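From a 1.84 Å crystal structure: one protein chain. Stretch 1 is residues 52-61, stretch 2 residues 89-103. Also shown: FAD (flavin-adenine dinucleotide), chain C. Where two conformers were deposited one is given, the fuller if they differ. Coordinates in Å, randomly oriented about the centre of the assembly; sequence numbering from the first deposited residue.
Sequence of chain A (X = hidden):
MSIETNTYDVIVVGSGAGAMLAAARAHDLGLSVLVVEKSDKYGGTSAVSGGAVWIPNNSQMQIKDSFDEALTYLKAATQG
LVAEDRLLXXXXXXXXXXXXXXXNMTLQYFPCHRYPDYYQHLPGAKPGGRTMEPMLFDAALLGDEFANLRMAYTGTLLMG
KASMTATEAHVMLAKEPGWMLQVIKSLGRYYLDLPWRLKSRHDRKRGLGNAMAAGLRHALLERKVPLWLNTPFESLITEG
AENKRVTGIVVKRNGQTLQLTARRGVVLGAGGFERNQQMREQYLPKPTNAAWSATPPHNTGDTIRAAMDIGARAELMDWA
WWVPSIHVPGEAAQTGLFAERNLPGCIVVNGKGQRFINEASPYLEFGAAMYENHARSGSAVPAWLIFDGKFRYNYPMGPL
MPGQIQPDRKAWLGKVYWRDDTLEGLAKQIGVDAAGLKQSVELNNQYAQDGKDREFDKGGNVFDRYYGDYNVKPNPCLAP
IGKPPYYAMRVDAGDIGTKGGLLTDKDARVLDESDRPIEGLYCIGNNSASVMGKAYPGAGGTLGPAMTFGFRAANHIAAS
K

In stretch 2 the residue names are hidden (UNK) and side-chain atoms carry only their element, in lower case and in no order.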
# COMPACT_ATOMS: atom_id res chain seq x y z
N ALA A 52 4.65 -4.54 4.14
CA ALA A 52 4.66 -4.19 5.57
C ALA A 52 3.30 -4.47 6.18
O ALA A 52 2.28 -4.25 5.50
CB ALA A 52 5.06 -2.77 5.74
N VAL A 53 3.28 -4.92 7.44
CA VAL A 53 2.04 -5.11 8.25
C VAL A 53 2.23 -4.40 9.59
O VAL A 53 3.33 -4.44 10.16
CB VAL A 53 1.68 -6.59 8.43
CG1 VAL A 53 1.28 -7.22 7.11
CG2 VAL A 53 2.82 -7.39 9.08
N TRP A 54 1.18 -3.70 10.04
CA TRP A 54 1.24 -2.87 11.26
C TRP A 54 0.66 -3.69 12.42
O TRP A 54 -0.56 -3.88 12.47
CB TRP A 54 0.51 -1.55 11.06
CG TRP A 54 0.64 -0.63 12.21
CD1 TRP A 54 1.73 0.14 12.53
CD2 TRP A 54 -0.36 -0.32 13.20
NE1 TRP A 54 1.45 0.92 13.60
CE2 TRP A 54 0.19 0.64 14.06
CE3 TRP A 54 -1.66 -0.78 13.44
CZ2 TRP A 54 -0.50 1.15 15.16
CZ3 TRP A 54 -2.35 -0.26 14.51
CH2 TRP A 54 -1.78 0.68 15.37
N ILE A 55 1.54 -4.22 13.26
CA ILE A 55 1.19 -5.25 14.27
C ILE A 55 1.57 -4.69 15.63
O ILE A 55 2.67 -4.90 16.15
CB ILE A 55 1.89 -6.60 13.99
CG1 ILE A 55 1.81 -7.04 12.53
CG2 ILE A 55 1.32 -7.67 14.93
CD1 ILE A 55 0.40 -7.44 12.06
N PRO A 56 0.63 -4.01 16.31
CA PRO A 56 0.94 -3.50 17.64
C PRO A 56 1.22 -4.72 18.55
O PRO A 56 0.58 -5.73 18.40
CB PRO A 56 -0.31 -2.72 18.05
CG PRO A 56 -1.01 -2.44 16.72
CD PRO A 56 -0.72 -3.65 15.85
N ASN A 57 2.15 -4.52 19.47
CA ASN A 57 2.42 -5.46 20.59
C ASN A 57 2.86 -6.80 20.02
O ASN A 57 2.56 -7.88 20.65
CB ASN A 57 1.20 -5.59 21.50
CG ASN A 57 1.55 -6.14 22.88
OD1 ASN A 57 2.70 -6.00 23.39
ND2 ASN A 57 0.53 -6.70 23.49
N ASN A 58 3.53 -6.81 18.86
CA ASN A 58 4.07 -8.09 18.33
C ASN A 58 5.19 -8.55 19.28
O ASN A 58 5.85 -7.69 19.95
CB ASN A 58 4.49 -7.98 16.86
CG ASN A 58 5.70 -7.12 16.64
OD1 ASN A 58 6.81 -7.55 16.96
ND2 ASN A 58 5.50 -5.90 16.13
N SER A 59 5.46 -9.87 19.25
CA SER A 59 6.37 -10.60 20.16
C SER A 59 7.84 -10.21 19.94
O SER A 59 8.67 -10.59 20.78
CB SER A 59 6.18 -12.10 20.00
OG SER A 59 6.68 -12.56 18.74
N GLN A 60 8.18 -9.55 18.83
CA GLN A 60 9.57 -9.32 18.38
C GLN A 60 9.99 -7.89 18.68
O GLN A 60 11.13 -7.50 18.36
CB GLN A 60 9.71 -9.72 16.91
CG GLN A 60 9.45 -11.21 16.67
CD GLN A 60 9.42 -11.51 15.19
OE1 GLN A 60 10.43 -11.32 14.48
NE2 GLN A 60 8.26 -11.89 14.72
N MET A 61 9.13 -7.09 19.31
CA MET A 61 9.46 -5.68 19.56
C MET A 61 10.64 -5.52 20.54
O MET A 61 10.69 -6.27 21.53
CB MET A 61 8.23 -4.91 20.04
CG MET A 61 7.23 -4.69 18.92
SD MET A 61 5.72 -3.86 19.47
CE MET A 61 6.31 -2.18 19.56
N UNK A 89 -10.73 -6.78 18.13
CA UNK A 89 -10.46 -8.01 17.37
C UNK A 89 -9.15 -7.87 16.58
O UNK A 89 -8.35 -8.85 16.51
c UNK A 89 -11.64 -8.31 16.49
N UNK A 90 -8.91 -6.70 15.99
CA UNK A 90 -7.66 -6.46 15.21
C UNK A 90 -6.45 -6.62 16.14
O UNK A 90 -5.47 -7.29 15.80
c UNK A 90 -4.16 -4.01 13.45
o UNK A 90 -2.89 -4.59 11.50
c UNK A 90 -5.04 -5.49 11.80
c UNK A 90 -4.02 -4.70 12.25
c UNK A 90 -6.21 -5.61 12.55
c UNK A 90 -6.39 -4.91 13.73
c UNK A 90 -5.35 -4.12 14.17
c UNK A 90 -7.65 -5.09 14.53
N UNK A 91 -6.50 -6.00 17.30
CA UNK A 91 -5.37 -6.01 18.25
C UNK A 91 -5.17 -7.40 18.85
O UNK A 91 -4.01 -7.81 19.04
c UNK A 91 -5.61 -4.94 19.31
c UNK A 91 -6.04 -2.54 19.90
c UNK A 91 -5.67 -3.52 18.79
c UNK A 91 -4.37 -3.08 18.13
N UNK A 92 -6.26 -8.12 19.09
CA UNK A 92 -6.19 -9.52 19.54
C UNK A 92 -5.48 -10.39 18.50
O UNK A 92 -4.57 -11.13 18.87
c UNK A 92 -7.57 -11.53 20.25
o UNK A 92 -9.92 -11.65 20.02
c UNK A 92 -7.59 -10.08 19.81
o UNK A 92 -8.94 -13.23 21.08
c UNK A 92 -8.91 -12.20 20.46
N UNK A 93 -5.90 -10.31 17.23
CA UNK A 93 -5.55 -11.32 16.20
C UNK A 93 -4.30 -10.96 15.40
O UNK A 93 -3.66 -11.88 14.94
o UNK A 93 -7.81 -12.11 16.04
c UNK A 93 -6.72 -11.59 15.31
N UNK A 94 -3.97 -9.69 15.26
CA UNK A 94 -2.82 -9.28 14.40
C UNK A 94 -1.52 -9.97 14.85
O UNK A 94 -0.83 -10.59 14.05
c UNK A 94 -2.73 -7.79 14.35
N UNK A 95 -1.15 -9.95 16.15
CA UNK A 95 0.05 -10.68 16.58
C UNK A 95 -0.04 -12.20 16.37
O UNK A 95 0.99 -12.85 16.07
c UNK A 95 0.19 -10.36 18.10
c UNK A 95 -1.75 -9.12 17.22
c UNK A 95 -0.71 -9.14 18.32
N UNK A 96 -1.24 -12.74 16.54
CA UNK A 96 -1.47 -14.20 16.38
C UNK A 96 -1.29 -14.59 14.91
O UNK A 96 -0.68 -15.66 14.65
c UNK A 96 -2.84 -14.57 16.89
c UNK A 96 -4.40 -14.86 18.78
n UNK A 96 -4.65 -14.95 20.07
c UNK A 96 -3.02 -14.40 18.40
o UNK A 96 -5.25 -15.05 17.93
N UNK A 97 -1.74 -13.73 14.00
CA UNK A 97 -1.63 -13.95 12.53
C UNK A 97 -0.14 -13.96 12.14
O UNK A 97 0.25 -14.89 11.46
c UNK A 97 -2.45 -12.92 11.75
c UNK A 97 -1.21 -10.43 9.99
s UNK A 97 -0.82 -12.14 9.65
c UNK A 97 -2.28 -13.01 10.20
N UNK A 98 0.68 -13.03 12.62
CA UNK A 98 2.12 -13.04 12.27
C UNK A 98 2.83 -14.23 12.91
O UNK A 98 3.70 -14.86 12.24
c UNK A 98 2.24 -10.66 11.61
c UNK A 98 2.79 -11.70 12.58
c UNK A 98 4.31 -11.75 12.50
N UNK A 99 2.51 -14.57 14.16
CA UNK A 99 3.16 -15.77 14.78
C UNK A 99 2.79 -17.02 13.99
O UNK A 99 3.66 -17.90 13.87
c UNK A 99 3.10 -15.26 18.64
c UNK A 99 2.73 -15.96 16.24
o UNK A 99 2.92 -16.42 19.02
c UNK A 99 3.42 -14.99 17.17
o UNK A 99 3.10 -14.30 19.38
N UNK A 100 1.57 -17.09 13.48
CA UNK A 100 1.06 -18.20 12.67
C UNK A 100 1.88 -18.30 11.39
O UNK A 100 2.32 -19.42 11.06
o UNK A 100 -2.09 -21.28 7.95
c UNK A 100 -1.64 -19.16 8.92
c UNK A 100 -1.31 -21.12 10.25
c UNK A 100 -1.26 -18.38 9.99
c UNK A 100 -0.94 -20.31 11.32
c UNK A 100 -0.90 -18.93 11.21
c UNK A 100 -1.69 -20.54 9.04
c UNK A 100 -0.43 -18.06 12.35
N UNK A 101 2.07 -17.18 10.68
CA UNK A 101 2.94 -17.17 9.47
C UNK A 101 4.32 -17.73 9.86
O UNK A 101 4.80 -18.66 9.19
c UNK A 101 3.05 -15.78 8.85
c UNK A 101 1.74 -13.94 7.63
c UNK A 101 1.73 -15.33 8.23
c UNK A 101 4.19 -15.79 7.85
N UNK A 102 4.95 -17.15 10.89
CA UNK A 102 6.36 -17.44 11.21
C UNK A 102 6.54 -18.92 11.59
O UNK A 102 7.57 -19.49 11.21
o UNK A 102 7.11 -14.87 10.60
n UNK A 102 7.35 -14.21 12.75
c UNK A 102 6.89 -16.52 12.29
c UNK A 102 7.16 -15.12 11.80
N UNK A 103 5.56 -19.53 12.25
CA UNK A 103 5.67 -20.92 12.76
C UNK A 103 5.30 -21.91 11.63
O UNK A 103 5.74 -23.04 11.70
c UNK A 103 4.80 -21.13 13.98
PA FAD C . -5.04 -6.96 -3.84
O1A FAD C . -3.72 -7.19 -3.20
O2A FAD C . -4.97 -6.00 -5.00
O5B FAD C . -5.58 -8.37 -4.31
C5B FAD C . -6.88 -8.44 -4.96
C4B FAD C . -6.82 -9.51 -6.01
O4B FAD C . -8.18 -9.84 -6.42
C3B FAD C . -6.05 -9.15 -7.29
O3B FAD C . -5.10 -10.16 -7.63
C2B FAD C . -7.16 -9.01 -8.34
O2B FAD C . -6.70 -9.21 -9.67
C1B FAD C . -8.21 -9.98 -7.82
N9A FAD C . -9.57 -9.74 -8.30
C8A FAD C . -10.18 -8.56 -8.61
N7A FAD C . -11.39 -8.72 -9.13
C5A FAD C . -11.59 -10.10 -9.11
C6A FAD C . -12.67 -10.91 -9.51
N6A FAD C . -13.79 -10.45 -10.09
N1A FAD C . -12.54 -12.25 -9.35
C2A FAD C . -11.41 -12.71 -8.81
N3A FAD C . -10.30 -12.05 -8.47
C4A FAD C . -10.47 -10.73 -8.62
N1 FAD C . -0.12 -1.38 2.20
C2 FAD C . 0.42 -1.78 3.37
O2 FAD C . -0.29 -1.99 4.36
N3 FAD C . 1.74 -1.99 3.50
C4 FAD C . 2.65 -1.55 2.56
O4 FAD C . 3.83 -1.87 2.70
C4X FAD C . 2.14 -1.09 1.32
N5 FAD C . 2.98 -0.69 0.38
C5X FAD C . 2.45 -0.33 -0.84
C6 FAD C . 3.33 0.00 -1.89
C7 FAD C . 2.86 0.25 -3.18
C7M FAD C . 3.82 0.57 -4.30
C8 FAD C . 1.49 0.11 -3.44
C8M FAD C . 0.95 0.34 -4.84
C9 FAD C . 0.61 -0.13 -2.40
C9A FAD C . 1.07 -0.41 -1.10
N10 FAD C . 0.20 -0.68 -0.02
C10 FAD C . 0.71 -1.06 1.21
C1' FAD C . -1.24 -0.83 -0.24
C2' FAD C . -1.58 -2.33 -0.43
O2' FAD C . -0.80 -2.94 -1.45
C3' FAD C . -3.07 -2.57 -0.72
O3' FAD C . -3.91 -1.70 0.05
C4' FAD C . -3.43 -4.02 -0.51
O4' FAD C . -2.54 -4.81 -1.29
C5' FAD C . -4.87 -4.36 -0.86
O5' FAD C . -4.99 -5.79 -0.70
P FAD C . -6.29 -6.54 -1.22
O1P FAD C . -6.00 -7.95 -0.89
O2P FAD C . -7.53 -5.89 -0.82
O3P FAD C . -6.17 -6.39 -2.84
O HOH W 1 -2.00 -5.81 19.41
O HOH W 2 3.41 -11.57 18.62

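Position 89 carries a single side-chain carbon and lies out of reach of stretch 1; it is Ala89, a small residue at a buried position of the helix. At position 90 one carbon leads to a six-carbon ring bearing an oxygen, and that oxygen lies 2.6 Å from O of Trp54, so the residue is Tyr90. Its OH donates a hydrogen bond to that carbonyl, near the plane of the ring, while the ring carbon CE2 lies 4.1 Å from CE3 of Trp54. A tyrosine suits the place because it pairs an apolar ring with a donor at its far end.

Position 91 has four carbons forked at the second, and one terminal carbon lies 3.7 Å from CG of Pro56, one apolar surface against another; it is Leu91. Position 92 has three carbons, the third carrying two oxygens; this is Glu92, exposed and free of stretch 1, where a charge is easily solvated. Position 93 has one carbon and one oxygen and makes no contact across; it is Ser93, small and polar, its OG hydrogen-bonded elsewhere in the structure.

At position 94 a lone carbon points toward stretch 1, 3.9 Å from CD1 of Ile55. This is Ala94, and its small side chain fits where the backbones come close, its CA being 5.7 Å from CA of Ile55. Position 95 closes three carbons onto its own nitrogen; that N lies 3.6 Å from CG2 of Ile55, and a ring carbon is 3.6 Å from O of Pro56. This is Pro95. Lacking an amide hydrogen, it cannot bond to the preceding turn; the helix is kinked here, and N of position 96 also lacks such a bond.

Position 96 has three carbons, the third carrying one oxygen and one nitrogen; its CA-to-CB bond points away from stretch 1. It is Gln96, polar and exposed. Position 97 is an unbranched chain of two carbons, sulfur and carbon, the last 4.0 Å from CD1 of Ile55: flexible Met97. Position 98 has one carbon carrying two others, one of them 3.7 Å from CD1 of Ile55 and 4.2 Å from CG2 of Val53; Val98 fills this buried apolar site.

Position 99 has three carbons, the third carrying two oxygens; one of these lies 3.8 Å from CB of Ser59. It is Glu99, whose exposed carboxylate can accept from water. Position 100, one carbon, then a six-carbon ring bearing one oxygen, is out of reach: Tyr100, a buried ring whose OH is hydrogen-bonded elsewhere in the structure. Position 101 has four carbons forked at the first, one arm longer; its CA-to-CB bond points toward stretch 1, yet no atom touches it. It is Ile101, apolar at a buried site. Position 102 has two carbons, the second bearing oxygen and nitrogen; its nitrogen lies 3.2 Å from NE2 of Gln60, two donors not hydrogen-bonded to each other. It is Asn102; both nitrogens bond elsewhere in the structure. Position 103, one carbon, is Ala103, exposed and without contact, where a small side chain suffices.

The contact centres on Ile55, packed against Ala94, Pro95, Met97 and Val98. The Tyr90 hydrogen bond secures the strand, a water donates to O of both Pro56 and Leu91, and another links N of Ser59, from which it accepts, to OE2 of Glu99, to which it donates.

Stretch 2, residues 89-103: AYLESAPQMVEYINA
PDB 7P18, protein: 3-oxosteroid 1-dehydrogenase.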